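Hut operon positive regulatory protein (Bacillus subtilis, PDB 1VEA) binds regulatory sequences on the hut mRNA in the presence of histidine, suppressing transcription termination and so switching on the operon for histidine utilization. Local coordinates at residues Leu16-Ala21 against Ser124-Ile129. The protein carries 1 engineered substitution. Residues are numbered along the deposited sequence; the frame is centred on the assembly and turned at random.
Sequences LLLNEA and SLYGTI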
loop_
_atom_site.group_PDB
_atom_site.type_symbol
_atom_site.label_atom_id
_atom_site.label_comp_id
_atom_site.label_asym_id
_atom_site.label_seq_id
_atom_site.Cartn_x
_atom_site.Cartn_y
_atom_site.Cartn_z
ATOM N N LEU B 16 -20.376 9.379 19.846
ATOM C CA LEU B 16 -21.136 10.547 19.419
ATOM C C LEU B 16 -21.429 10.429 17.929
ATOM O O LEU B 16 -22.548 10.671 17.465
ATOM C CB LEU B 16 -20.347 11.830 19.675
ATOM C CG LEU B 16 -21.116 13.099 19.285
ATOM C CD1 LEU B 16 -22.216 13.346 20.297
ATOM C CD2 LEU B 16 -20.188 14.287 19.230
ATOM N N LEU B 17 -20.404 10.057 17.178
ATOM C CA LEU B 17 -20.529 9.884 15.747
ATOM C C LEU B 17 -21.538 8.795 15.407
ATOM O O LEU B 17 -22.419 8.994 14.588
ATOM C CB LEU B 17 -19.173 9.505 15.163
ATOM C CG LEU B 17 -19.173 9.089 13.694
ATOM C CD1 LEU B 17 -19.624 10.258 12.838
ATOM C CD2 LEU B 17 -17.782 8.633 13.296
ATOM N N LEU B 18 -21.407 7.648 16.060
ATOM C CA LEU B 18 -22.260 6.498 15.782
ATOM C C LEU B 18 -23.678 6.446 16.339
ATOM O O LEU B 18 -24.358 5.434 16.202
ATOM C CB LEU B 18 -21.517 5.216 16.172
ATOM C CG LEU B 18 -20.260 4.947 15.339
ATOM C CD1 LEU B 18 -19.807 3.504 15.529
ATOM C CD2 LEU B 18 -20.559 5.220 13.863
ATOM N N ASN B 19 -24.144 7.525 16.951
ATOM C CA ASN B 19 -25.504 7.530 17.490
ATOM C C ASN B 19 -26.372 8.621 16.894
ATOM O O ASN B 19 -26.232 9.802 17.216
ATOM C CB ASN B 19 -25.481 7.657 19.014
ATOM C CG ASN B 19 -25.242 6.322 19.706
ATOM O OD1 ASN B 19 -24.686 6.260 20.805
ATOM N ND2 ASN B 19 -25.682 5.247 19.069
ATOM N N GLU B 20 -27.265 8.199 16.011
ATOM C CA GLU B 20 -28.183 9.092 15.322
ATOM C C GLU B 20 -29.389 9.348 16.234
ATOM O O GLU B 20 -30.453 9.768 15.775
ATOM C CB GLU B 20 -28.632 8.416 14.028
ATOM C CG GLU B 20 -27.472 8.033 13.117
ATOM C CD GLU B 20 -27.702 6.721 12.389
ATOM O OE1 GLU B 20 -28.803 6.535 11.833
ATOM O OE2 GLU B 20 -26.777 5.877 12.360
ATOM N N ALA B 21 -29.217 9.092 17.529
ATOM C CA ALA B 21 -30.298 9.270 18.498
ATOM C C ALA B 21 -30.042 10.334 19.556
ATOM O O ALA B 21 -29.208 10.157 20.448
ATOM C CB ALA B 21 -30.609 7.936 19.178
ATOM N N SER B 124 -13.631 11.753 14.261
ATOM C CA SER B 124 -14.062 10.439 13.795
ATOM C C SER B 124 -15.005 10.601 12.607
ATOM O O SER B 124 -15.845 11.488 12.591
ATOM C CB SER B 124 -14.770 9.690 14.926
ATOM O OG SER B 124 -15.806 10.486 15.462
ATOM N N LEU B 125 -14.869 9.734 11.617
ATOM C CA LEU B 125 -15.703 9.809 10.429
ATOM C C LEU B 125 -16.433 8.504 10.145
ATOM O O LEU B 125 -15.876 7.415 10.273
ATOM C CB LEU B 125 -14.835 10.172 9.226
ATOM C CG LEU B 125 -13.966 11.409 9.468
ATOM C CD1 LEU B 125 -12.683 11.346 8.649
ATOM C CD2 LEU B 125 -14.775 12.634 9.143
ATOM N N TYR B 126 -17.694 8.617 9.766
ATOM C CA TYR B 126 -18.466 7.440 9.429
ATOM C C TYR B 126 -19.356 7.780 8.267
ATOM O O TYR B 126 -20.075 8.772 8.303
ATOM C CB TYR B 126 -19.342 6.991 10.580
ATOM C CG TYR B 126 -20.195 5.806 10.196
ATOM C CD1 TYR B 126 -19.618 4.556 9.957
ATOM C CD2 TYR B 126 -21.570 5.930 10.071
ATOM C CE1 TYR B 126 -20.398 3.458 9.605
ATOM C CE2 TYR B 126 -22.357 4.850 9.723
ATOM C CZ TYR B 126 -21.773 3.617 9.492
ATOM O OH TYR B 126 -22.576 2.550 9.160
ATOM N N GLY B 127 -19.320 6.959 7.236
ATOM C CA GLY B 127 -20.160 7.241 6.098
ATOM C C GLY B 127 -20.329 6.027 5.230
ATOM O O GLY B 127 -19.984 4.910 5.620
ATOM N N THR B 128 -20.859 6.248 4.038
ATOM C CA THR B 128 -21.073 5.162 3.113
ATOM C C THR B 128 -20.511 5.530 1.747
ATOM O O THR B 128 -20.479 6.705 1.383
ATOM C CB THR B 128 -22.570 4.857 3.003
ATOM O OG1 THR B 128 -23.039 4.325 4.250
ATOM C CG2 THR B 128 -22.828 3.850 1.911
ATOM N N ILE B 129 -20.031 4.528 1.015
ATOM C CA ILE B 129 -19.504 4.736 -0.330
ATOM C C ILE B 129 -20.339 3.850 -1.228
ATOM O O ILE B 129 -20.403 2.639 -1.020
ATOM C CB ILE B 129 -18.038 4.276 -0.493
ATOM C CG1 ILE B 129 -17.162 4.876 0.601
ATOM C CG2 ILE B 129 -17.523 4.669 -1.874
ATOM C CD1 ILE B 129 -17.182 4.071 1.865
#
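Leu17 lays its branched end on strand 120-130 between Ser124 and Tyr126. CG stands anti to the backbone N (chi1 171°), which carries the two methyls from the last turn of the helix down to the strand. CD2 of Leu17 lies over the main chain, 3.4 Å from C of Leu125. The same methyl is 3.5 Å from CB of Tyr126. CD1 reaches both that CB and the carbonyl oxygen of Ser124. Ser124 flanks the leucine on the other side: its OG is 3.5 Å from CB of Leu17, a van der Waals contact, while the hydroxyl's hydrogen bond goes to the OG of Ser13, one turn before Leu17 on helix 9-18. A buried polar atom is thus satisfied at the edge of an apolar patch.

Leu18 takes the next place along the strand. Its CD2 sits over one face of the Tyr126 ring, 4.1 Å from the centroid and 24° off the normal, a CH-pi contact shifted toward the CB end. From CD2 of Leu18 to CG of Tyr126 is 3.7 Å. The phenol runs on past the leucines, where OH is hydrogen-bonded to Glu139 on strand 137-147 and to Arg8 of a second subunit. That subunit also packs Val14 on Leu18.

Between 16-21 and 124-129 the contact is apolar, without a hydrogen bond; the Ser13-Ser124 bond adds a polar tie between helix 9-18 and the strand. Leu125 points to the other side, where the histidine analogue is bound. Strand 120-130 lies between antiparallel strands 100-109 and 137-147, while Leu16 packs on Val27 and Leu30 of helix 23-31.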